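PDB 2EAB: alpha-fucosidase from Bifidobacterium bifidum, which probably hydrolyses alpha-1,2-linked L-fucose from glycans, this chain being the family 95 catalytic portion of a longer membrane-anchored, multidomain protein. Local coordinates for residues A[85-90]-A[130-135]; A[122-127]-A[497-502]; A[213-218]-A[403-408]; A[396-401]-A[763-768]; A[419-424]-A[505-510]. One frame throughout, in Å; residues are numbered along the deposited sequence.

In the fold
Contacts 1, 2 and 3 lie 25 to 26 Å from the chain's centre, contacts 2 and 3 each on the same side of it as contact 1, whereas contacts 4 and 5 lie deeper, at about 9 and 11 Å. Contact 1 closes first along the chain, within the N-terminal region. Contacts 2 and 3 tie that region, as 122-127 and 213-218, to 497-502, with helix 499-502, and the loop 403-408 of the catalytic domain. Contacts 4 and 5, with centres 16 Å apart, stay inside the catalytic domain and touch through Leu397, Asn424 and Asp767. Segments adjoin in sequence between contacts 1 and 2, 3 and 4, and 2 and 5. The N-terminal domain is thus bound to the catalytic domain at widely separated points of sequence.

Contact 1: residues A[85-90]-A[130-135]; sequences GSSTSY and AAEQGN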
# COMPACT_ATOMS: atom_id res chain seq x y z
N GLY A 85 -11.90 -25.50 1.52
CA GLY A 85 -11.43 -26.47 2.50
C GLY A 85 -11.67 -26.06 3.94
O GLY A 85 -11.55 -26.88 4.84
N SER A 86 -12.03 -24.79 4.17
CA SER A 86 -12.33 -24.32 5.53
C SER A 86 -13.76 -24.65 5.96
O SER A 86 -14.11 -24.51 7.14
CB SER A 86 -12.09 -22.82 5.65
OG SER A 86 -13.01 -22.10 4.83
N SER A 87 -14.58 -25.04 4.99
CA SER A 87 -15.94 -25.55 5.21
C SER A 87 -16.26 -26.41 4.01
O SER A 87 -15.48 -26.48 3.06
CB SER A 87 -16.95 -24.41 5.28
OG SER A 87 -17.19 -23.90 3.97
N THR A 88 -17.42 -27.06 4.03
CA THR A 88 -17.85 -27.88 2.90
C THR A 88 -18.58 -27.06 1.83
O THR A 88 -18.98 -27.59 0.80
CB THR A 88 -18.75 -29.05 3.36
OG1 THR A 88 -19.89 -28.54 4.05
CG2 THR A 88 -17.98 -30.00 4.27
N SER A 89 -18.74 -25.75 2.07
CA SER A 89 -19.57 -24.93 1.21
C SER A 89 -18.98 -23.55 0.88
O SER A 89 -19.71 -22.65 0.49
CB SER A 89 -20.97 -24.78 1.81
OG SER A 89 -20.91 -24.22 3.10
N TYR A 90 -17.66 -23.40 1.03
CA TYR A 90 -17.01 -22.12 0.79
C TYR A 90 -17.40 -21.52 -0.56
O TYR A 90 -17.24 -22.17 -1.60
CB TYR A 90 -15.49 -22.24 0.86
CG TYR A 90 -14.81 -20.91 0.70
CD1 TYR A 90 -14.71 -20.03 1.77
CD2 TYR A 90 -14.28 -20.51 -0.53
CE1 TYR A 90 -14.11 -18.78 1.63
CE2 TYR A 90 -13.67 -19.26 -0.69
CZ TYR A 90 -13.58 -18.40 0.41
OH TYR A 90 -12.98 -17.17 0.30
N ALA A 130 -16.30 -16.84 10.16
CA ALA A 130 -14.94 -16.35 10.38
C ALA A 130 -13.86 -17.37 10.01
O ALA A 130 -12.73 -16.97 9.70
CB ALA A 130 -14.76 -15.87 11.81
N ALA A 131 -14.19 -18.66 10.06
CA ALA A 131 -13.28 -19.72 9.64
C ALA A 131 -13.11 -19.75 8.12
O ALA A 131 -12.05 -20.12 7.62
CB ALA A 131 -13.75 -21.07 10.15
N GLU A 132 -14.17 -19.40 7.40
CA GLU A 132 -14.09 -19.27 5.94
C GLU A 132 -13.33 -18.02 5.53
O GLU A 132 -12.57 -18.04 4.56
CB GLU A 132 -15.48 -19.21 5.32
CG GLU A 132 -16.24 -20.52 5.26
CD GLU A 132 -17.51 -20.40 4.45
OE1 GLU A 132 -17.99 -19.27 4.23
OE2 GLU A 132 -18.04 -21.45 4.02
N GLN A 133 -13.55 -16.93 6.25
CA GLN A 133 -12.84 -15.70 5.94
C GLN A 133 -11.35 -15.90 6.15
O GLN A 133 -10.54 -15.60 5.27
CB GLN A 133 -13.35 -14.56 6.81
CG GLN A 133 -12.72 -13.23 6.44
CD GLN A 133 -13.39 -12.04 7.09
OE1 GLN A 133 -14.41 -12.16 7.78
NE2 GLN A 133 -12.82 -10.86 6.85
N GLY A 134 -10.99 -16.43 7.31
CA GLY A 134 -9.59 -16.65 7.65
C GLY A 134 -8.85 -15.35 7.85
O GLY A 134 -9.44 -14.29 8.03
N ASN A 135 -7.52 -15.46 7.86
CA ASN A 135 -6.63 -14.33 8.09
C ASN A 135 -5.20 -14.74 7.79
O ASN A 135 -4.91 -15.91 7.54
CB ASN A 135 -6.79 -13.75 9.52
CG ASN A 135 -6.39 -14.72 10.64
OD1 ASN A 135 -6.19 -15.92 10.45
ND2 ASN A 135 -6.29 -14.16 11.84
O HOH W 1 -20.61 -21.65 3.94
O HOH W 2 -11.00 -16.15 2.53
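Glu132 OE2 takes two short bonds, one from Ser87 OG at 2.6 Å and one from a water that also bonds to Ser89 OG. Ser87 also heads an ST turn: its OG accepts from Ser89 N at 3.1 Å, with an N-H...O angle of 159°. One hydroxyl thereby shapes the loop 85-90 and fastens it to the short helix 130-133. Ser87 OG approaches OE2 on its anti lone pair, the side away from OE1. Glu132 CG is anti to the carbonyl carbon (chi1 -75°), and the extended chain beyond it carries the carboxylate to the loop. Along the way it crosses Tyr90, whose ring plane stands 76° from the carboxylate; Glu132 CB lies in plane at the ring edge, 3.7 Å from Tyr90 CD1. An alanine in place of Glu132 would probably leave Ser87 OG and the water without their common acceptor, and the loop less firmly held to the helix. Tyr90 OH is engaged elsewhere, by Tyr490 O, and Ser86 OG by Gly83 O. A backbone bond between Glu132 and Gly83 adds a further tie just ahead of the loop. The contact lies at the surface of the N-terminal domain. Ser86 CB rests 3.3 Å from Ala131 O, a carbonyl that accepts from Asn237 ND2, while Ser86 OG sits 3.2 Å from Glu132 CA.

Contact 2: residues A[122-127]-A[497-502]; sequences GNLTGG and QSFSWG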
# COMPACT_ATOMS: atom_id res chain seq x y z
N GLY A 122 -29.53 -2.72 5.65
CA GLY A 122 -28.96 -3.72 6.54
C GLY A 122 -28.94 -5.16 6.06
O GLY A 122 -28.16 -5.97 6.57
N ASN A 123 -29.79 -5.50 5.09
CA ASN A 123 -29.80 -6.85 4.52
C ASN A 123 -28.69 -7.11 3.50
O ASN A 123 -28.51 -8.24 3.06
CB ASN A 123 -31.16 -7.18 3.87
CG ASN A 123 -32.32 -7.20 4.87
OD1 ASN A 123 -32.12 -7.24 6.08
ND2 ASN A 123 -33.54 -7.18 4.34
N LEU A 124 -27.95 -6.07 3.11
CA LEU A 124 -26.88 -6.24 2.12
C LEU A 124 -25.59 -6.68 2.79
O LEU A 124 -24.65 -5.90 2.96
CB LEU A 124 -26.69 -4.97 1.29
CG LEU A 124 -27.82 -4.63 0.32
CD1 LEU A 124 -27.59 -3.26 -0.27
CD2 LEU A 124 -27.96 -5.68 -0.79
N THR A 125 -25.57 -7.94 3.19
CA THR A 125 -24.47 -8.50 3.97
C THR A 125 -24.08 -9.90 3.49
O THR A 125 -24.78 -10.52 2.68
CB THR A 125 -24.83 -8.59 5.48
OG1 THR A 125 -25.98 -9.43 5.64
CG2 THR A 125 -25.11 -7.23 6.07
N GLY A 126 -22.95 -10.37 4.00
CA GLY A 126 -22.46 -11.72 3.75
C GLY A 126 -21.33 -12.00 4.71
O GLY A 126 -21.18 -11.31 5.72
N GLY A 127 -20.56 -13.05 4.42
CA GLY A 127 -19.29 -13.26 5.10
C GLY A 127 -19.40 -13.56 6.59
O GLY A 127 -18.62 -13.06 7.39
N GLN A 497 -20.42 -8.89 7.32
CA GLN A 497 -21.59 -9.29 8.10
C GLN A 497 -22.47 -8.15 8.57
O GLN A 497 -23.60 -8.38 9.00
CB GLN A 497 -21.15 -10.01 9.37
CG GLN A 497 -20.73 -11.42 9.27
CD GLN A 497 -20.53 -12.00 10.66
OE1 GLN A 497 -21.50 -12.25 11.38
NE2 GLN A 497 -19.28 -12.19 11.05
N SER A 498 -21.93 -6.93 8.56
CA SER A 498 -22.70 -5.75 8.93
C SER A 498 -22.43 -4.68 7.90
O SER A 498 -21.27 -4.43 7.56
CB SER A 498 -22.32 -5.27 10.34
OG SER A 498 -23.18 -4.23 10.77
N PHE A 499 -23.49 -4.04 7.43
CA PHE A 499 -23.41 -3.12 6.29
C PHE A 499 -22.41 -1.97 6.47
O PHE A 499 -21.62 -1.67 5.57
CB PHE A 499 -24.80 -2.56 5.98
CG PHE A 499 -24.86 -1.70 4.73
CD1 PHE A 499 -25.14 -2.28 3.50
CD2 PHE A 499 -24.65 -0.32 4.78
CE1 PHE A 499 -25.21 -1.50 2.34
CE2 PHE A 499 -24.72 0.46 3.62
CZ PHE A 499 -24.99 -0.14 2.40
N SER A 500 -22.44 -1.32 7.63
CA SER A 500 -21.70 -0.06 7.81
C SER A 500 -20.22 -0.20 7.48
O SER A 500 -19.65 0.66 6.81
CB SER A 500 -21.89 0.50 9.22
OG SER A 500 -21.29 -0.33 10.20
N TRP A 501 -19.60 -1.28 7.96
CA TRP A 501 -18.19 -1.55 7.67
C TRP A 501 -17.99 -2.61 6.59
O TRP A 501 -16.88 -2.74 6.06
CB TRP A 501 -17.41 -1.93 8.94
CG TRP A 501 -17.99 -3.10 9.71
CD1 TRP A 501 -18.77 -3.03 10.83
CD2 TRP A 501 -17.83 -4.49 9.42
NE1 TRP A 501 -19.11 -4.29 11.26
CE2 TRP A 501 -18.54 -5.21 10.41
CE3 TRP A 501 -17.15 -5.21 8.43
CZ2 TRP A 501 -18.59 -6.61 10.43
CZ3 TRP A 501 -17.20 -6.60 8.45
CH2 TRP A 501 -17.92 -7.28 9.44
N GLY A 502 -19.04 -3.35 6.27
CA GLY A 502 -18.92 -4.51 5.38
C GLY A 502 -19.20 -4.28 3.91
O GLY A 502 -18.70 -5.02 3.07
O HOH W 3 -26.18 -4.97 8.34
O HOH W 4 -17.95 -10.40 7.71
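Phe499 and Leu124 lie side by side, their side chains pointing the same way. Phe499 CG is anti to the backbone N (chi1 -174°), and the edge of the ring meets the turn: CD1 is 3.7 Å from Leu124 O, near the ring plane, and 3.8 Å from Leu124 CB. Leu124 is the centre of an inverse gamma turn, and its CD1 reaches Phe499 CE1 at 3.9 Å. Thr125 has CG2 anti to its carbonyl carbon, and this methyl lies against the turn of chain before helix 499-502, 3.5 Å from Gln497 O. The extended side chain of Gln497 runs past Gly127, its CG 3.3 Å from Gly127 O. An alanine in place of Phe499 would probably open a gap beside Leu124 and leave Trp503 without its stacked ring. Two waters join the backbones, one between Gly122 O and Phe499 N, the other between Gly127 O and Gln497 N. Gln497 CA also makes a CA-H...O contact of 3.1 Å with Gly126 O. With no direct hydrogen bond between the segments, this junction of the N-terminal and catalytic regions rests on apolar packing, carbon-oxygen contacts and bridging water.

Contact 3: residues A[213-218]-A[403-408]; sequences TNYSKT and VTAGDN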
# COMPACT_ATOMS: atom_id res chain seq x y z
N THR A 213 2.28 -21.22 17.99
CA THR A 213 1.56 -22.26 18.71
C THR A 213 0.05 -22.02 18.80
O THR A 213 -0.65 -22.77 19.49
CB THR A 213 2.14 -22.43 20.13
OG1 THR A 213 2.02 -21.19 20.84
CG2 THR A 213 3.61 -22.82 20.08
N ASN A 214 -0.45 -21.00 18.11
CA ASN A 214 -1.85 -20.58 18.28
C ASN A 214 -2.81 -20.92 17.14
O ASN A 214 -4.02 -20.81 17.30
CB ASN A 214 -1.90 -19.09 18.61
CG ASN A 214 -1.08 -18.74 19.83
OD1 ASN A 214 -0.04 -18.08 19.73
ND2 ASN A 214 -1.51 -19.21 20.99
N TYR A 215 -2.27 -21.31 15.99
CA TYR A 215 -3.11 -21.82 14.92
C TYR A 215 -3.18 -23.34 14.94
O TYR A 215 -2.22 -24.01 15.33
CB TYR A 215 -2.70 -21.29 13.55
CG TYR A 215 -1.29 -21.53 13.05
CD1 TYR A 215 -0.94 -22.72 12.42
CD2 TYR A 215 -0.33 -20.52 13.11
CE1 TYR A 215 0.35 -22.91 11.90
CE2 TYR A 215 0.96 -20.70 12.59
CZ TYR A 215 1.29 -21.89 11.99
OH TYR A 215 2.55 -22.08 11.47
N SER A 216 -4.32 -23.89 14.53
CA SER A 216 -4.47 -25.35 14.52
C SER A 216 -3.67 -25.97 13.39
O SER A 216 -3.44 -25.35 12.34
CB SER A 216 -5.94 -25.77 14.47
OG SER A 216 -6.53 -25.45 13.22
N LYS A 217 -3.24 -27.21 13.61
CA LYS A 217 -2.34 -27.90 12.71
C LYS A 217 -2.75 -29.35 12.58
O LYS A 217 -3.33 -29.93 13.51
CB LYS A 217 -0.90 -27.85 13.24
CG LYS A 217 -0.38 -26.45 13.52
CD LYS A 217 0.92 -26.50 14.31
CE LYS A 217 1.41 -25.11 14.69
NZ LYS A 217 0.51 -24.41 15.64
N THR A 218 -2.44 -29.93 11.43
CA THR A 218 -2.60 -31.36 11.23
C THR A 218 -1.28 -31.95 10.75
O THR A 218 -0.67 -31.43 9.81
CB THR A 218 -3.71 -31.69 10.21
OG1 THR A 218 -3.31 -31.27 8.91
CG2 THR A 218 -4.99 -30.97 10.56
N VAL A 403 3.51 -11.11 14.09
CA VAL A 403 3.87 -12.00 15.18
C VAL A 403 2.65 -12.77 15.71
O VAL A 403 2.80 -13.82 16.34
CB VAL A 403 4.56 -11.23 16.34
CG1 VAL A 403 3.57 -10.39 17.13
CG2 VAL A 403 5.31 -12.18 17.27
N THR A 404 1.46 -12.25 15.44
CA THR A 404 0.22 -12.84 15.93
C THR A 404 -0.32 -13.88 14.95
O THR A 404 -0.11 -13.77 13.74
CB THR A 404 -0.84 -11.74 16.15
OG1 THR A 404 -0.97 -10.98 14.95
CG2 THR A 404 -0.42 -10.81 17.28
N ALA A 405 -1.01 -14.88 15.48
CA ALA A 405 -1.66 -15.89 14.64
C ALA A 405 -2.86 -16.51 15.35
O ALA A 405 -2.86 -16.66 16.57
CB ALA A 405 -0.68 -16.98 14.24
N GLY A 406 -3.86 -16.86 14.56
CA GLY A 406 -4.99 -17.67 15.02
C GLY A 406 -5.74 -18.11 13.78
O GLY A 406 -5.45 -17.65 12.68
N ASP A 407 -6.72 -19.00 13.95
CA ASP A 407 -7.39 -19.59 12.79
C ASP A 407 -8.37 -18.66 12.09
O ASP A 407 -8.46 -18.67 10.87
CB ASP A 407 -8.15 -20.86 13.20
CG ASP A 407 -7.28 -22.10 13.27
OD1 ASP A 407 -6.03 -21.99 13.17
OD2 ASP A 407 -7.87 -23.19 13.45
N ASN A 408 -9.13 -17.89 12.87
CA ASN A 408 -10.31 -17.21 12.33
C ASN A 408 -10.13 -15.71 12.17
O ASN A 408 -9.33 -15.09 12.88
CB ASN A 408 -11.52 -17.49 13.23
CG ASN A 408 -11.99 -18.94 13.18
OD1 ASN A 408 -11.50 -19.75 12.40
ND2 ASN A 408 -12.99 -19.26 13.99
O HOH W 5 -5.12 -23.51 10.95
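Asp407 and Ser216 are joined by a pair of hydrogen bonds that engages both carboxylate oxygens. Ser216 N gives to Asp407 OD1 at 2.9 Å, on the syn side and 25° out of the carboxylate plane; Ser216 OG gives to Asp407 OD2 at 2.6 Å, on the syn lone pair. With both oxygens held by one residue, the carboxylate is fixed in its rotation. A water adds a third link, donating to Asp407 OD1 at 2.8 Å and to Ser216 O. Polar bonds within 213-218 and its surroundings place Lys217 NZ, which gives to Tyr215 O at 2.8 Å and also bonds to Asn212 O; it stands over one face of the Tyr215 ring, toward the rim. Tyr215 OH bonds to Trp139 O. The apolar contact is a single pair: Ala405 CB lies in the plane of the Tyr215 ring at its edge, 3.7 Å from Tyr215 CD2. A carbon-oxygen contact sets Asn214 CB 3.3 Å from Ala405 O, a carbonyl that accepts from Asn412 ND2. Segment 213-218 leads into strand 217-225, an outermost strand of the nine-stranded antiparallel sheet, and the loop 403-408 comes from the catalytic domain: a junction between the edge of the N-terminal beta-sandwich and that domain.

Contact 4: residues A[396-401]-A[763-768]; sequences NLQGIW and PFQIDG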
# COMPACT_ATOMS: atom_id res chain seq x y z
N ASN A 396 -0.04 -6.72 2.55
CA ASN A 396 -1.27 -6.71 3.34
C ASN A 396 -1.21 -5.57 4.38
O ASN A 396 -0.37 -4.67 4.27
CB ASN A 396 -1.58 -8.10 3.94
CG ASN A 396 -0.51 -8.60 4.90
OD1 ASN A 396 -0.03 -7.87 5.76
ND2 ASN A 396 -0.16 -9.89 4.77
N LEU A 397 -2.11 -5.58 5.37
CA LEU A 397 -2.13 -4.50 6.37
C LEU A 397 -0.81 -4.36 7.13
O LEU A 397 -0.57 -3.32 7.74
CB LEU A 397 -3.26 -4.72 7.39
CG LEU A 397 -4.69 -4.38 6.98
CD1 LEU A 397 -5.62 -4.74 8.11
CD2 LEU A 397 -4.83 -2.90 6.63
N GLN A 398 0.01 -5.41 7.09
CA GLN A 398 1.30 -5.43 7.78
C GLN A 398 2.46 -5.71 6.84
O GLN A 398 3.56 -6.05 7.28
CB GLN A 398 1.25 -6.43 8.95
CG GLN A 398 0.24 -6.00 10.01
CD GLN A 398 0.16 -6.91 11.22
OE1 GLN A 398 1.11 -7.62 11.56
NE2 GLN A 398 -0.98 -6.87 11.90
N GLY A 399 2.23 -5.53 5.54
CA GLY A 399 3.23 -5.83 4.53
C GLY A 399 3.28 -7.33 4.36
O GLY A 399 2.45 -7.92 3.66
N ILE A 400 4.28 -7.94 5.00
CA ILE A 400 4.34 -9.38 5.19
C ILE A 400 4.71 -9.77 6.63
O ILE A 400 4.87 -10.95 6.93
CB ILE A 400 5.36 -10.09 4.23
CG1 ILE A 400 6.78 -9.53 4.40
CG2 ILE A 400 4.87 -10.07 2.79
CD1 ILE A 400 7.85 -10.35 3.69
N TRP A 401 4.84 -8.78 7.52
CA TRP A 401 5.44 -9.01 8.84
C TRP A 401 4.40 -9.06 9.95
O TRP A 401 3.64 -8.12 10.12
CB TRP A 401 6.49 -7.92 9.15
CG TRP A 401 7.58 -7.89 8.12
CD1 TRP A 401 8.65 -8.74 8.05
CD2 TRP A 401 7.70 -7.00 7.00
NE1 TRP A 401 9.44 -8.43 6.97
CE2 TRP A 401 8.87 -7.37 6.30
CE3 TRP A 401 6.93 -5.94 6.52
CZ2 TRP A 401 9.30 -6.70 5.15
CZ3 TRP A 401 7.35 -5.28 5.37
CH2 TRP A 401 8.53 -5.66 4.70
N PRO A 763 -2.80 -0.70 16.52
CA PRO A 763 -1.41 -1.14 16.54
C PRO A 763 -0.68 -0.85 15.23
O PRO A 763 -1.17 -0.05 14.41
CB PRO A 763 -1.56 -2.65 16.76
CG PRO A 763 -2.80 -2.98 15.99
CD PRO A 763 -3.72 -1.82 16.25
N PHE A 764 0.47 -1.48 15.04
CA PHE A 764 1.23 -1.37 13.79
C PHE A 764 0.32 -1.60 12.59
O PHE A 764 -0.38 -2.61 12.53
CB PHE A 764 2.37 -2.40 13.80
CG PHE A 764 2.93 -2.73 12.43
CD1 PHE A 764 3.34 -1.74 11.54
CD2 PHE A 764 3.09 -4.06 12.06
CE1 PHE A 764 3.88 -2.08 10.29
CE2 PHE A 764 3.63 -4.41 10.83
CZ PHE A 764 4.02 -3.42 9.93
N GLN A 765 0.35 -0.64 11.67
CA GLN A 765 -0.34 -0.72 10.38
C GLN A 765 0.61 -0.10 9.36
O GLN A 765 1.02 1.05 9.52
CB GLN A 765 -1.66 0.06 10.42
CG GLN A 765 -2.74 -0.59 11.27
CD GLN A 765 -3.24 -1.89 10.68
OE1 GLN A 765 -2.86 -2.98 11.11
NE2 GLN A 765 -4.09 -1.77 9.68
N ILE A 766 0.96 -0.86 8.34
CA ILE A 766 1.98 -0.41 7.39
C ILE A 766 1.49 0.70 6.46
O ILE A 766 2.30 1.45 5.89
CB ILE A 766 2.56 -1.60 6.60
CG1 ILE A 766 3.98 -1.30 6.10
CG2 ILE A 766 1.60 -2.03 5.48
CD1 ILE A 766 4.73 -2.53 5.62
N ASP A 767 0.17 0.81 6.31
CA ASP A 767 -0.41 1.79 5.40
C ASP A 767 0.22 3.18 5.54
O ASP A 767 0.69 3.75 4.55
CB ASP A 767 -1.95 1.86 5.52
CG ASP A 767 -2.46 1.83 6.96
OD1 ASP A 767 -1.90 2.49 7.86
OD2 ASP A 767 -3.49 1.16 7.19
N GLY A 768 0.29 3.68 6.77
CA GLY A 768 0.85 5.01 7.03
C GLY A 768 2.32 5.17 6.69
O GLY A 768 2.77 6.27 6.40
O HOH W 6 -1.92 -1.13 6.82
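The Trp401 indole meets Ile766 at its edge, with CZ3 3.8 Å from Ile766 CD1 in the ring plane, while Ile400 CG1 covers one face, over its centre. The Phe764 ring also turns an edge across the contact: Trp401 O lies in its plane, 3.8 Å from CE2. Gln398 passes the same ring obliquely, its amide plane 56° from the ring and its CB 3.6 Å from CE2; elsewhere Phe764 stacks with Phe758. One backbone bond joins the segments, Ile766 N to Leu397 O at 3.0 Å, nearly straight at the hydrogen (169°), its donor tilted 22° from the carbonyl plane. Leu397 O takes a second proton from a water, which accepts in turn from Asp767 N, so that one carbonyl serves both. The loop presenting it is a type I turn from Asn396 to Gly399, stiffened by an Asx turn in which Asn396 OD1 accepts from Gln398 N. Gly399, with positive phi, lets Ile766 CD1 come to 3.8 Å from its CA. Leu397 lies across the terminal amide of Gln765. The calcium ion is close, about 7 Å from the Asn396 side chain. Helix 42-50 sends Trp47 against Gln398, Trp401 and Phe764; helix 424-428 meets Leu397 through Asn424 and Ile766 through Asn428; and strand 419-420 borders Asn396 with Phe419 and Leu397 with His420.

Contact 5: residues A[419-424]-A[505-510]; sequences FHMNVN and PAAVPW. With EDO (1,2-ethanediol), chain D.
Trp510, on helix 507-520, packs against Asn422 and Val423 in the helical catalytic domain, which as in other family 95 enzymes is an (alpha/alpha)6 barrel. This is the tight part. Trp510 CG is anti to the backbone N (chi1 -164°), and the six-membered end of the indole leans on the loop, with CH2 3.6 Å from Val423 CB, the two side chains lying side by side. Asn422 crosses the indole at about a right angle, amide and ring planes 80° apart, and its OD1 lies in the ring plane at the edge, 3.4 Å from Trp510 CE3. That oxygen is bonded by Tyr578 OH, which fixes the amide. Ala507 CB presses on Met421 O at 3.1 Å, a carbonyl that also accepts from Gln426 NE2. Packing is looser around Met421. Its chain bends at the third torsion (75°), and Met421 CE rests 4.0 Å from Val508 CG2 and 4.1 Å from Ala507 CB, through apolar contact. The other flank, beside the partly exposed Asn422, carries a 1,2-ethanediol, probably from the crystallisation liquor. Its O2 sits by Asn422 O at a separation so short that the detail is doubtful. No direct hydrogen bond joins the two segments. At the rim of the indole the diol's C1 lies near the ring plane, 3.6 Å from Trp510 CZ3.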
# COMPACT_ATOMS: atom_id res chain seq x y z
N PHE A 419 -6.31 -7.78 3.42
CA PHE A 419 -6.33 -6.81 2.33
C PHE A 419 -7.57 -5.94 2.55
O PHE A 419 -8.69 -6.37 2.29
CB PHE A 419 -6.32 -7.53 0.98
CG PHE A 419 -5.16 -8.47 0.84
CD1 PHE A 419 -5.34 -9.85 0.96
CD2 PHE A 419 -3.86 -7.98 0.66
CE1 PHE A 419 -4.26 -10.72 0.86
CE2 PHE A 419 -2.78 -8.85 0.56
CZ PHE A 419 -2.98 -10.23 0.66
N HIS A 420 -7.35 -4.74 3.09
CA HIS A 420 -8.43 -3.84 3.47
C HIS A 420 -8.56 -2.80 2.37
O HIS A 420 -7.75 -1.87 2.28
CB HIS A 420 -8.16 -3.16 4.82
CG HIS A 420 -9.11 -3.56 5.90
ND1 HIS A 420 -10.08 -2.74 6.42
CD2 HIS A 420 -9.22 -4.74 6.56
CE1 HIS A 420 -10.75 -3.39 7.36
NE2 HIS A 420 -10.25 -4.61 7.46
N MET A 421 -9.57 -2.97 1.53
CA MET A 421 -9.58 -2.33 0.21
C MET A 421 -10.46 -1.09 0.13
O MET A 421 -10.94 -0.73 -0.94
CB MET A 421 -9.96 -3.38 -0.85
CG MET A 421 -9.42 -3.11 -2.24
SD MET A 421 -9.58 -4.53 -3.31
CE MET A 421 -11.34 -4.49 -3.66
N ASN A 422 -10.65 -0.41 1.26
CA ASN A 422 -11.38 0.86 1.26
C ASN A 422 -10.56 1.99 1.90
O ASN A 422 -11.10 2.83 2.62
CB ASN A 422 -12.77 0.71 1.89
CG ASN A 422 -13.79 1.69 1.31
OD1 ASN A 422 -13.58 2.29 0.26
ND2 ASN A 422 -14.91 1.84 2.01
N VAL A 423 -9.25 1.93 1.64
CA VAL A 423 -8.24 2.99 1.82
C VAL A 423 -6.86 2.38 2.05
O VAL A 423 -5.85 2.92 1.59
CB VAL A 423 -8.55 4.07 2.91
CG1 VAL A 423 -8.51 3.48 4.33
CG2 VAL A 423 -7.58 5.25 2.80
N ASN A 424 -6.81 1.25 2.77
CA ASN A 424 -5.53 0.76 3.27
C ASN A 424 -4.67 0.14 2.19
O ASN A 424 -3.51 0.53 2.03
CB ASN A 424 -5.75 -0.24 4.41
CG ASN A 424 -6.61 0.30 5.52
OD1 ASN A 424 -6.12 0.90 6.49
ND2 ASN A 424 -7.91 0.14 5.38
N PRO A 505 -18.89 -1.41 -2.42
CA PRO A 505 -18.52 -1.90 -3.74
C PRO A 505 -17.67 -0.93 -4.55
O PRO A 505 -17.03 -1.36 -5.52
CB PRO A 505 -19.87 -2.14 -4.42
CG PRO A 505 -20.82 -1.25 -3.72
CD PRO A 505 -20.34 -1.18 -2.30
N ALA A 506 -17.65 0.35 -4.18
CA ALA A 506 -16.76 1.29 -4.85
C ALA A 506 -15.29 1.04 -4.52
O ALA A 506 -14.41 1.68 -5.11
CB ALA A 506 -17.16 2.73 -4.55
N ALA A 507 -15.02 0.11 -3.61
CA ALA A 507 -13.67 -0.35 -3.34
C ALA A 507 -12.97 -0.84 -4.61
O ALA A 507 -11.76 -0.67 -4.76
CB ALA A 507 -13.68 -1.45 -2.29
N VAL A 508 -13.73 -1.48 -5.50
CA VAL A 508 -13.15 -1.98 -6.75
C VAL A 508 -12.77 -0.83 -7.71
O VAL A 508 -11.61 -0.73 -8.10
CB VAL A 508 -14.01 -3.09 -7.42
CG1 VAL A 508 -13.43 -3.48 -8.77
CG2 VAL A 508 -14.09 -4.30 -6.50
N PRO A 509 -13.72 0.06 -8.05
CA PRO A 509 -13.29 1.31 -8.71
C PRO A 509 -12.05 1.94 -8.07
O PRO A 509 -11.10 2.28 -8.77
CB PRO A 509 -14.53 2.21 -8.56
CG PRO A 509 -15.68 1.25 -8.65
CD PRO A 509 -15.20 -0.02 -7.96
N TRP A 510 -12.02 2.07 -6.75
CA TRP A 510 -10.89 2.72 -6.10
C TRP A 510 -9.57 1.99 -6.33
O TRP A 510 -8.59 2.60 -6.77
CB TRP A 510 -11.16 2.89 -4.61
CG TRP A 510 -10.24 3.86 -3.92
CD1 TRP A 510 -9.16 4.52 -4.46
CD2 TRP A 510 -10.33 4.27 -2.56
NE1 TRP A 510 -8.59 5.32 -3.50
CE2 TRP A 510 -9.28 5.18 -2.33
CE3 TRP A 510 -11.20 3.94 -1.51
CZ2 TRP A 510 -9.08 5.78 -1.08
CZ3 TRP A 510 -11.01 4.54 -0.28
CH2 TRP A 510 -9.95 5.45 -0.07
C1 EDO D . -12.58 6.12 2.49
O1 EDO D . -12.71 6.93 3.76
C2 EDO D . -13.51 4.86 2.70
O2 EDO D . -12.90 3.99 3.76